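PDB 5YV7: kunitz-type serine protease inhibitor homolog calcicludine from Dendroaspis angusticeps, which probably blocks L-type calcium channels, as a venom toxin built on the Kunitz-type protease inhibitor fold. Local coordinates for residues R12-F23 with F35-R46. Sequence-based numbering, arbitrary orientation.
Sequences RIGSCKKQFSSF and FLFSGCGGNANR
The carbonyl oxygen of Ile-13 takes two hydrogen bonds from a single residue, Ser-38: the hydroxyl OG lies 2.7 Å from Ile-13 O, tilted out of the carbonyl plane, and the backbone N reaches the same oxygen in that plane, on a lone pair. With chi1 at 75°, Ser-38 OG sits between its own N and carbonyl carbon, where it also accepts a weak bond from Cys-16 N. Lys-18 N donates to Ser-38 O, at 3.1 Å, so one serine ties down three points of the 12-19 loop. The Cys-16 to Cys-40 disulfide (chi3 101°) cross-links this loop to the turn after strand 31-37, and Gly-14 CA makes a CA-H...O contact of 3.2 Å with Cys-40 O, on the side where a side chain would point. Beyond it, strands 20-26 and 31-37 pair antiparallel, Phe-20 with Phe-37 and Ser-22 with Phe-35, while Ser-22 CB packs over one face of the Phe-35 ring. Ile-13 O also approaches Phe-37 CD1, at 3.2 Å. Two waters complete the join: one links Arg-12 N to Asn-43 OD1 and Asn-45 O, the other Arg-12 O to Asn-43 N and Arg-46 NH1. Asn-43 OD1 also accepts from Asn-45 N in an Asx turn, and its ND2 bonds Pro-10 O. In Kunitz inhibitors the corresponding disulfide-linked loop presents the protease-binding residues; here backbone bonds, a covalent link and bound water are consistent with a loop held in a largely fixed shape.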
ATOM      1  N   ARG A  12       2.616   4.542   4.919  1.00 36.12           N
ATOM      2  CA  ARG A  12       2.880   4.660   6.353  1.00 37.03           C
ATOM      3  C   ARG A  12       3.718   3.470   6.813  1.00 38.62           C
ATOM      4  O   ARG A  12       3.216   2.349   6.944  1.00 38.45           O
ATOM      5  CB  ARG A  12       1.582   4.761   7.142  1.00 43.53           C
ATOM      6  CG  ARG A  12       1.709   5.653   8.353  1.00 49.01           C
ATOM      7  CD  ARG A  12       0.501   5.547   9.268  1.00 56.26           C
ATOM      8  NE  ARG A  12       0.618   6.478  10.391  1.00 67.09           N
ATOM      9  CZ  ARG A  12       0.060   6.303  11.589  1.00 73.62           C
ATOM     10  NH1 ARG A  12      -0.683   5.223  11.840  1.00 67.89           N
ATOM     11  NH2 ARG A  12       0.239   7.219  12.538  1.00 74.16           N
ATOM     12  N   ILE A  13       4.998   3.730   7.074  1.00 33.99           N
ATOM     13  CA  ILE A  13       5.882   2.681   7.551  1.00 36.36           C
ATOM     14  C   ILE A  13       5.567   2.308   8.998  1.00 40.81           C
ATOM     15  O   ILE A  13       5.723   1.145   9.394  1.00 39.10           O
ATOM     16  CB  ILE A  13       7.338   3.128   7.364  1.00 38.25           C
ATOM     17  CG1 ILE A  13       7.607   3.281   5.864  1.00 37.48           C
ATOM     18  CG2 ILE A  13       8.298   2.137   8.040  1.00 35.13           C
ATOM     19  CD1 ILE A  13       8.963   3.777   5.531  1.00 39.83           C
ATOM     20  N   GLY A  14       5.115   3.265   9.802  1.00 39.65           N
ATOM     21  CA  GLY A  14       4.684   2.958  11.147  1.00 37.55           C
ATOM     22  C   GLY A  14       5.817   2.980  12.152  1.00 43.49           C
ATOM     23  O   GLY A  14       6.975   3.295  11.857  1.00 47.48           O
ATOM     24  N   SER A  15       5.466   2.590  13.372  1.00 42.66           N
ATOM     25  CA  SER A  15       6.278   2.896  14.539  1.00 51.45           C
ATOM     26  C   SER A  15       7.080   1.715  15.067  1.00 51.40           C
ATOM     27  O   SER A  15       7.925   1.915  15.943  1.00 50.32           O
ATOM     28  CB  SER A  15       5.383   3.451  15.663  1.00 50.18           C
ATOM     29  OG  SER A  15       4.091   2.857  15.647  1.00 47.43           O
ATOM     30  N   CYS A  16       6.853   0.505  14.563  1.00 47.54           N
ATOM     31  CA  CYS A  16       7.592  -0.656  15.045  1.00 45.61           C
ATOM     32  C   CYS A  16       9.006  -0.643  14.479  1.00 44.23           C
ATOM     33  O   CYS A  16       9.426   0.302  13.809  1.00 50.25           O
ATOM     34  CB  CYS A  16       6.849  -1.939  14.711  1.00 43.84           C
ATOM     35  SG  CYS A  16       5.622  -2.329  15.958  1.00 47.21           S
ATOM     36  N   LYS A  17       9.760  -1.709  14.739  1.00 50.72           N
ATOM     37  CA  LYS A  17      11.207  -1.705  14.554  1.00 51.26           C
ATOM     38  C   LYS A  17      11.706  -2.825  13.648  1.00 47.13           C
ATOM     39  O   LYS A  17      12.899  -3.141  13.676  1.00 52.68           O
ATOM     40  CB  LYS A  17      11.899  -1.803  15.913  1.00 60.99           C
ATOM     41  CG  LYS A  17      11.470  -0.748  16.933  1.00 59.81           C
ATOM     42  CD  LYS A  17      12.370  -0.759  18.180  1.00 77.05           C
ATOM     43  CE  LYS A  17      13.682   0.013  17.962  1.00 86.89           C
ATOM     44  NZ  LYS A  17      14.699  -0.747  17.160  1.00 83.02           N
ATOM     45  N   LYS A  18      10.839  -3.437  12.850  1.00 48.90           N
ATOM     46  CA  LYS A  18      11.244  -4.534  11.967  1.00 45.88           C
ATOM     47  C   LYS A  18      11.021  -4.121  10.514  1.00 43.68           C
ATOM     48  O   LYS A  18      10.837  -2.942  10.212  1.00 50.08           O
ATOM     49  CB  LYS A  18      10.491  -5.813  12.331  1.00 44.86           C
ATOM     50  CG  LYS A  18      10.789  -6.280  13.747  1.00 51.04           C
ATOM     51  CD  LYS A  18      12.288  -6.543  13.930  1.00 42.46           C
ATOM     52  CE  LYS A  18      12.604  -7.122  15.299  1.00 43.63           C
ATOM     53  NZ  LYS A  18      14.002  -7.627  15.333  1.00 55.53           N
ATOM     54  N   GLN A  19      11.043  -5.090   9.602  1.00 42.11           N
ATOM     55  CA  GLN A  19      10.770  -4.758   8.210  1.00 44.26           C
ATOM     56  C   GLN A  19      10.073  -5.911   7.497  1.00 44.00           C
ATOM     57  O   GLN A  19      10.444  -7.077   7.653  1.00 42.75           O
ATOM     58  CB  GLN A  19      12.042  -4.345   7.455  1.00 42.95           C
ATOM     59  CG  GLN A  19      13.106  -5.381   7.311  1.00 42.95           C
ATOM     60  CD  GLN A  19      14.268  -4.889   6.443  1.00 47.43           C
ATOM     61  OE1 GLN A  19      15.227  -4.294   6.945  1.00 49.80           O
ATOM     62  NE2 GLN A  19      14.191  -5.153   5.144  1.00 45.14           N
ATOM     63  N   PHE A  20       9.056  -5.561   6.711  1.00 39.84           N
ATOM     64  CA  PHE A  20       8.261  -6.529   5.968  1.00 41.71           C
ATOM     65  C   PHE A  20       8.003  -5.957   4.587  1.00 42.01           C
ATOM     66  O   PHE A  20       7.401  -4.884   4.460  1.00 41.18           O
ATOM     67  CB  PHE A  20       6.934  -6.832   6.672  1.00 39.08           C
ATOM     68  CG  PHE A  20       7.099  -7.395   8.039  1.00 41.13           C
ATOM     69  CD1 PHE A  20       7.198  -6.556   9.146  1.00 41.68           C
ATOM     70  CD2 PHE A  20       7.169  -8.765   8.230  1.00 36.82           C
ATOM     71  CE1 PHE A  20       7.367  -7.078  10.420  1.00 39.75           C
ATOM     72  CE2 PHE A  20       7.334  -9.291   9.495  1.00 35.43           C
ATOM     73  CZ  PHE A  20       7.438  -8.450  10.592  1.00 39.01           C
ATOM     74  N   SER A  21       8.457  -6.667   3.563  1.00 40.73           N
ATOM     75  CA  SER A  21       8.228  -6.211   2.203  1.00 38.90           C
ATOM     76  C   SER A  21       6.740  -6.098   1.946  1.00 39.42           C
ATOM     77  O   SER A  21       5.969  -7.016   2.243  1.00 42.90           O
ATOM     78  CB  SER A  21       8.876  -7.162   1.213  1.00 33.44           C
ATOM     79  OG  SER A  21      10.268  -7.189   1.469  1.00 49.44           O
ATOM     80  N   SER A  22       6.338  -4.956   1.411  1.00 37.89           N
ATOM     81  CA  SER A  22       4.937  -4.640   1.235  1.00 38.86           C
ATOM     82  C   SER A  22       4.776  -3.834  -0.048  1.00 39.60           C
ATOM     83  O   SER A  22       5.749  -3.461  -0.710  1.00 41.45           O
ATOM     84  CB  SER A  22       4.394  -3.881   2.456  1.00 35.01           C
ATOM     85  OG  SER A  22       4.434  -4.681   3.628  1.00 40.17           O
ATOM     86  N   PHE A  23       3.534  -3.562  -0.398  1.00 38.35           N
ATOM     87  CA  PHE A  23       3.221  -2.703  -1.523  1.00 38.15           C
ATOM     88  C   PHE A  23       2.198  -1.672  -1.078  1.00 39.17           C
ATOM     89  O   PHE A  23       1.387  -1.926  -0.177  1.00 37.52           O
ATOM     90  CB  PHE A  23       2.710  -3.515  -2.707  1.00 36.56           C
ATOM     91  CG  PHE A  23       3.760  -4.388  -3.319  1.00 40.19           C
ATOM     92  CD1 PHE A  23       3.997  -5.668  -2.821  1.00 42.40           C
ATOM     93  CD2 PHE A  23       4.542  -3.919  -4.359  1.00 39.36           C
ATOM     94  CE1 PHE A  23       4.988  -6.472  -3.358  1.00 40.73           C
ATOM     95  CE2 PHE A  23       5.537  -4.721  -4.910  1.00 43.86           C
ATOM     96  CZ  PHE A  23       5.759  -6.002  -4.407  1.00 40.49           C
ATOM     97  N   PHE A  35       7.337  -1.079  -0.681  1.00 34.39           N
ATOM     98  CA  PHE A  35       7.919  -0.356   0.444  1.00 36.82           C
ATOM     99  C   PHE A  35       8.140  -1.325   1.598  1.00 37.63           C
ATOM    100  O   PHE A  35       7.632  -2.451   1.596  1.00 40.46           O
ATOM    101  CB  PHE A  35       7.053   0.846   0.869  1.00 36.31           C
ATOM    102  CG  PHE A  35       5.861   0.505   1.742  1.00 35.18           C
ATOM    103  CD1 PHE A  35       4.678   0.030   1.178  1.00 34.68           C
ATOM    104  CD2 PHE A  35       5.908   0.721   3.123  1.00 32.22           C
ATOM    105  CE1 PHE A  35       3.557  -0.243   1.979  1.00 37.08           C
ATOM    106  CE2 PHE A  35       4.806   0.452   3.933  1.00 34.96           C
ATOM    107  CZ  PHE A  35       3.621  -0.029   3.368  1.00 37.27           C
ATOM    108  N   LEU A  36       8.934  -0.884   2.566  1.00 32.46           N
ATOM    109  CA  LEU A  36       9.224  -1.674   3.753  1.00 38.89           C
ATOM    110  C   LEU A  36       8.329  -1.194   4.893  1.00 37.33           C
ATOM    111  O   LEU A  36       8.425  -0.039   5.315  1.00 35.83           O
ATOM    112  CB  LEU A  36      10.706  -1.582   4.141  1.00 35.71           C
ATOM    113  CG  LEU A  36      11.688  -2.166   3.120  1.00 40.84           C
ATOM    114  CD1 LEU A  36      13.129  -2.120   3.643  1.00 33.21           C
ATOM    115  CD2 LEU A  36      11.293  -3.596   2.702  1.00 36.73           C
ATOM    116  N   PHE A  37       7.453  -2.080   5.366  1.00 38.33           N
ATOM    117  CA  PHE A  37       6.576  -1.808   6.496  1.00 37.27           C
ATOM    118  C   PHE A  37       7.265  -2.235   7.792  1.00 38.94           C
ATOM    119  O   PHE A  37       7.908  -3.290   7.850  1.00 39.91           O
ATOM    120  CB  PHE A  37       5.247  -2.544   6.302  1.00 36.28           C
ATOM    121  CG  PHE A  37       4.287  -2.407   7.446  1.00 38.51           C
ATOM    122  CD1 PHE A  37       3.985  -1.162   7.979  1.00 39.69           C
ATOM    123  CD2 PHE A  37       3.668  -3.530   7.987  1.00 40.58           C
ATOM    124  CE1 PHE A  37       3.083  -1.035   9.042  1.00 39.32           C
ATOM    125  CE2 PHE A  37       2.753  -3.407   9.048  1.00 40.62           C
ATOM    126  CZ  PHE A  37       2.466  -2.160   9.571  1.00 37.93           C
ATOM    127  N   SER A  38       7.152  -1.396   8.826  1.00 36.83           N
ATOM    128  CA  SER A  38       7.857  -1.662  10.076  1.00 40.48           C
ATOM    129  C   SER A  38       7.228  -2.802  10.865  1.00 41.35           C
ATOM    130  O   SER A  38       7.908  -3.400  11.704  1.00 38.12           O
ATOM    131  CB  SER A  38       7.913  -0.404  10.950  1.00 37.15           C
ATOM    132  OG  SER A  38       6.662  -0.152  11.550  1.00 35.85           O
ATOM    133  N   GLY A  39       5.950  -3.109  10.629  1.00 40.69           N
ATOM    134  CA  GLY A  39       5.265  -4.180  11.323  1.00 38.90           C
ATOM    135  C   GLY A  39       4.096  -3.748  12.186  1.00 38.99           C
ATOM    136  O   GLY A  39       3.260  -4.593  12.525  1.00 37.61           O
ATOM    137  N   CYS A  40       4.005  -2.466  12.550  1.00 37.27           N
ATOM    138  CA  CYS A  40       2.801  -1.960  13.201  1.00 38.89           C
ATOM    139  C   CYS A  40       2.635  -0.471  12.906  1.00 39.22           C
ATOM    140  O   CYS A  40       3.522   0.180  12.354  1.00 39.99           O
ATOM    141  CB  CYS A  40       2.847  -2.199  14.713  1.00 41.97           C
ATOM    142  SG  CYS A  40       4.031  -1.131  15.568  1.00 44.20           S
ATOM    143  N   GLY A  41       1.486   0.068  13.311  1.00 41.92           N
ATOM    144  CA  GLY A  41       1.234   1.489  13.157  1.00 36.92           C
ATOM    145  C   GLY A  41       1.127   1.947  11.718  1.00 42.20           C
ATOM    146  O   GLY A  41       1.430   3.107  11.419  1.00 41.77           O
ATOM    147  N   GLY A  42       0.718   1.060  10.815  1.00 37.38           N
ATOM    148  CA  GLY A  42       0.497   1.411   9.431  1.00 42.09           C
ATOM    149  C   GLY A  42      -0.918   1.895   9.195  1.00 46.98           C
ATOM    150  O   GLY A  42      -1.656   2.232  10.125  1.00 48.80           O
ATOM    151  N   ASN A  43      -1.304   1.931   7.927  1.00 40.19           N
ATOM    152  CA  ASN A  43      -2.684   2.250   7.596  1.00 39.95           C
ATOM    153  C   ASN A  43      -3.148   1.239   6.553  1.00 42.25           C
ATOM    154  O   ASN A  43      -2.505   0.212   6.325  1.00 41.56           O
ATOM    155  CB  ASN A  43      -2.824   3.719   7.162  1.00 35.72           C
ATOM    156  CG  ASN A  43      -2.067   4.039   5.875  1.00 43.02           C
ATOM    157  OD1 ASN A  43      -1.745   3.147   5.085  1.00 40.42           O
ATOM    158  ND2 ASN A  43      -1.777   5.321   5.664  1.00 39.06           N
ATOM    159  N   ALA A  44      -4.272   1.536   5.908  1.00 42.93           N
ATOM    160  CA  ALA A  44      -4.892   0.556   5.031  1.00 40.63           C
ATOM    161  C   ALA A  44      -4.252   0.491   3.647  1.00 43.16           C
ATOM    162  O   ALA A  44      -4.565  -0.429   2.883  1.00 42.38           O
ATOM    163  CB  ALA A  44      -6.383   0.848   4.912  1.00 39.56           C
ATOM    164  N   ASN A  45      -3.360   1.421   3.310  1.00 40.08           N
ATOM    165  CA  ASN A  45      -2.679   1.383   2.017  1.00 37.67           C
ATOM    166  C   ASN A  45      -1.435   0.501   2.121  1.00 36.47           C
ATOM    167  O   ASN A  45      -0.297   0.958   2.062  1.00 39.00           O
ATOM    168  CB  ASN A  45      -2.336   2.792   1.547  1.00 37.04           C
ATOM    169  CG  ASN A  45      -1.984   2.833   0.068  1.00 42.12           C
ATOM    170  OD1 ASN A  45      -1.967   1.796  -0.599  1.00 41.67           O
ATOM    171  ND2 ASN A  45      -1.699   4.021  -0.451  1.00 39.24           N
ATOM    172  N   ARG A  46      -1.677  -0.797   2.281  1.00 37.93           N
ATOM    173  CA  ARG A  46      -0.592  -1.764   2.413  1.00 39.04           C
ATOM    174  C   ARG A  46      -1.075  -3.114   1.908  1.00 37.63           C
ATOM    175  O   ARG A  46      -2.165  -3.560   2.265  1.00 40.88           O
ATOM    176  CB  ARG A  46      -0.098  -1.890   3.867  1.00 35.55           C
ATOM    177  CG  ARG A  46       0.985  -2.974   4.033  1.00 37.71           C
ATOM    178  CD  ARG A  46       1.481  -3.129   5.476  1.00 42.58           C
ATOM    179  NE  ARG A  46       0.476  -3.657   6.415  1.00 44.72           N
ATOM    180  CZ  ARG A  46      -0.230  -2.909   7.279  1.00 51.88           C
ATOM    181  NH1 ARG A  46      -0.058  -1.582   7.336  1.00 43.48           N
ATOM    182  NH2 ARG A  46      -1.119  -3.486   8.092  1.00 51.45           N
TER
HETATM  183  O   HOH W   1       0.760   2.600   3.893  1.00 36.34           O
HETATM  184  O   HOH W   2       0.967   0.727   6.153  1.00 39.11           O